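Local atomic coordinates of DNA damage response protein Rtt109, putative (Neosartorya fumigata, PDB entry 5ZB9), a protein that probably transfers the acetyl group of acetyl-CoA to a lysine of histone H3, acting in DNA replication and the DNA damage response. Residues Q125-R129 with F407-G413. Coordinates in Å, arbitrary orientation, origin at the centre of the assembly. Numbering follows the deposited sequence.
Sequences QTHQR and FFWPDTG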
loop_
_atom_site.group_PDB
_atom_site.type_symbol
_atom_site.label_atom_id
_atom_site.label_comp_id
_atom_site.label_asym_id
_atom_site.label_seq_id
_atom_site.Cartn_x
_atom_site.Cartn_y
_atom_site.Cartn_z
ATOM N N GLN A 125 9.200 -6.263 -6.869
ATOM C CA GLN A 125 10.361 -6.826 -7.560
ATOM C C GLN A 125 11.632 -6.037 -7.279
ATOM O O GLN A 125 12.699 -6.616 -7.115
ATOM C CB GLN A 125 10.129 -6.882 -9.074
ATOM C CG GLN A 125 8.943 -7.750 -9.494
ATOM C CD GLN A 125 8.601 -7.604 -10.973
ATOM O OE1 GLN A 125 9.459 -7.264 -11.791
ATOM N NE2 GLN A 125 7.340 -7.853 -11.318
ATOM N N THR A 126 11.512 -4.717 -7.205
ATOM C CA THR A 126 12.688 -3.859 -7.121
ATOM C C THR A 126 13.089 -3.479 -5.701
ATOM O O THR A 126 14.104 -2.823 -5.512
ATOM C CB THR A 126 12.483 -2.549 -7.915
ATOM O OG1 THR A 126 11.395 -1.814 -7.352
ATOM C CG2 THR A 126 12.178 -2.835 -9.372
ATOM N N HIS A 127 12.306 -3.869 -4.702
ATOM C CA HIS A 127 12.634 -3.497 -3.326
ATOM C C HIS A 127 12.785 -4.717 -2.446
ATOM O O HIS A 127 13.165 -4.617 -1.279
ATOM C CB HIS A 127 11.580 -2.544 -2.761
ATOM C CG HIS A 127 11.593 -1.209 -3.427
ATOM N ND1 HIS A 127 12.266 -0.125 -2.908
ATOM C CD2 HIS A 127 11.074 -0.799 -4.606
ATOM C CE1 HIS A 127 12.133 0.904 -3.725
ATOM N NE2 HIS A 127 11.413 0.522 -4.763
ATOM N N GLN A 128 12.492 -5.868 -3.028
ATOM C CA GLN A 128 12.752 -7.150 -2.398
ATOM C C GLN A 128 14.238 -7.307 -2.069
ATOM O O GLN A 128 15.081 -7.215 -2.948
ATOM C CB GLN A 128 12.286 -8.280 -3.316
ATOM C CG GLN A 128 12.466 -9.662 -2.738
ATOM C CD GLN A 128 11.625 -9.873 -1.507
ATOM O OE1 GLN A 128 12.089 -9.674 -0.380
ATOM N NE2 GLN A 128 10.373 -10.278 -1.710
ATOM N N ARG A 129 14.554 -7.527 -0.800
ATOM C CA ARG A 129 15.928 -7.793 -0.385
ATOM C C ARG A 129 16.065 -9.261 -0.018
ATOM O O ARG A 129 15.125 -9.852 0.509
ATOM C CB ARG A 129 16.326 -6.921 0.802
ATOM C CG ARG A 129 16.651 -5.486 0.457
ATOM C CD ARG A 129 17.003 -4.720 1.717
ATOM N NE ARG A 129 15.814 -4.379 2.483
ATOM C CZ ARG A 129 15.788 -4.201 3.800
ATOM N NH1 ARG A 129 16.893 -4.355 4.518
ATOM N NH2 ARG A 129 14.650 -3.876 4.403
ATOM N N PHE A 407 21.608 0.162 6.812
ATOM C CA PHE A 407 21.621 -0.980 5.890
ATOM C C PHE A 407 21.579 -0.553 4.414
ATOM O O PHE A 407 21.394 0.628 4.105
ATOM C CB PHE A 407 20.432 -1.895 6.192
ATOM C CG PHE A 407 19.114 -1.172 6.181
ATOM C CD1 PHE A 407 18.405 -1.012 4.996
ATOM C CD2 PHE A 407 18.603 -0.616 7.344
ATOM C CE1 PHE A 407 17.203 -0.328 4.973
ATOM C CE2 PHE A 407 17.402 0.071 7.329
ATOM C CZ PHE A 407 16.702 0.215 6.140
ATOM N N PHE A 408 21.725 -1.515 3.503
ATOM C CA PHE A 408 21.781 -1.199 2.074
ATOM C C PHE A 408 20.402 -1.171 1.407
ATOM O O PHE A 408 19.662 -2.158 1.415
ATOM C CB PHE A 408 22.686 -2.190 1.335
ATOM C CG PHE A 408 22.827 -1.898 -0.137
ATOM C CD1 PHE A 408 23.399 -0.708 -0.570
ATOM C CD2 PHE A 408 22.390 -2.811 -1.087
ATOM C CE1 PHE A 408 23.530 -0.431 -1.925
ATOM C CE2 PHE A 408 22.517 -2.540 -2.444
ATOM C CZ PHE A 408 23.088 -1.348 -2.862
ATOM N N TRP A 409 20.075 -0.026 0.819
ATOM C CA TRP A 409 18.803 0.170 0.138
ATOM C C TRP A 409 19.015 0.245 -1.375
ATOM O O TRP A 409 19.401 1.290 -1.905
ATOM C CB TRP A 409 18.129 1.440 0.650
ATOM C CG TRP A 409 16.746 1.682 0.127
ATOM C CD1 TRP A 409 16.367 1.821 -1.182
ATOM C CD2 TRP A 409 15.557 1.851 0.907
ATOM N NE1 TRP A 409 15.012 2.049 -1.261
ATOM C CE2 TRP A 409 14.492 2.071 0.008
ATOM C CE3 TRP A 409 15.288 1.829 2.280
ATOM C CZ2 TRP A 409 13.176 2.267 0.440
ATOM C CZ3 TRP A 409 13.979 2.028 2.706
ATOM C CH2 TRP A 409 12.943 2.245 1.788
ATOM N N PRO A 410 18.751 -0.868 -2.078
ATOM C CA PRO A 410 18.938 -0.940 -3.534
ATOM C C PRO A 410 18.034 0.034 -4.290
ATOM O O PRO A 410 16.822 0.062 -4.048
ATOM C CB PRO A 410 18.564 -2.393 -3.871
ATOM C CG PRO A 410 18.624 -3.134 -2.558
ATOM C CD PRO A 410 18.235 -2.131 -1.521
ATOM N N ASP A 411 18.611 0.821 -5.192
ATOM C CA ASP A 411 17.800 1.738 -5.987
ATOM C C ASP A 411 17.690 1.283 -7.445
ATOM O O ASP A 411 18.460 1.696 -8.318
ATOM C CB ASP A 411 18.349 3.170 -5.892
ATOM C CG ASP A 411 19.769 3.306 -6.416
ATOM O OD1 ASP A 411 20.497 2.289 -6.456
ATOM O OD2 ASP A 411 20.147 4.437 -6.790
ATOM N N THR A 412 16.712 0.418 -7.699
ATOM C CA THR A 412 16.457 -0.074 -9.048
ATOM C C THR A 412 15.034 0.243 -9.510
ATOM O O THR A 412 14.723 0.151 -10.707
ATOM C CB THR A 412 16.693 -1.589 -9.146
ATOM O OG1 THR A 412 16.041 -2.096 -10.319
ATOM C CG2 THR A 412 16.148 -2.294 -7.909
ATOM N N GLY A 413 14.177 0.621 -8.564
ATOM C CA GLY A 413 12.810 0.982 -8.892
ATOM C C GLY A 413 12.541 2.463 -8.734
ATOM O O GLY A 413 11.460 2.865 -8.312
#
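From Thr126 to Arg129 the chain, in the C-terminal region of helix 111-127 and just beyond, runs at 158° to 407-413, which is extended through Asp411 and leads toward strand 417-419 of the central sheet. Thr126 turns its side chain toward this partner: CB lies 3.7 Å from Thr412 CG2, and the same methyl sits 3.2 Å from Thr126 O. Its hydroxyl bonds back to the carbonyl of Phe122 within the helix, yet OG1 is just 3.5 Å from Gly413 CA, where a CB would clash; the closest CA pair, Thr126 and Gly413 at 5.2 Å, depends on that missing side chain. His127 enters with its ring edge, ND1 standing 3.9 Å from Trp409 NE1. The two rings meet obliquely, and both rest on Val80 of strand 71-82, which packs them onto the sheet; Trp409 NE1 also has a weak hydrogen bond to Glu53. Beyond the helix, Arg129 reaches along the partner, CG 4.2 Å from Pro410 CD and CD 3.7 Å from Phe408 O. Its guanidinium places one face over Phe407 CE1, with NH1 3.7 Å from Phe407 CD1, while NH2 is held by Thr83 O and Thr87 OG1. With these polar ends largely bonded elsewhere, the 400 Å² interface joins the two segments by van der Waals packing and close fit, without a direct hydrogen bond between them.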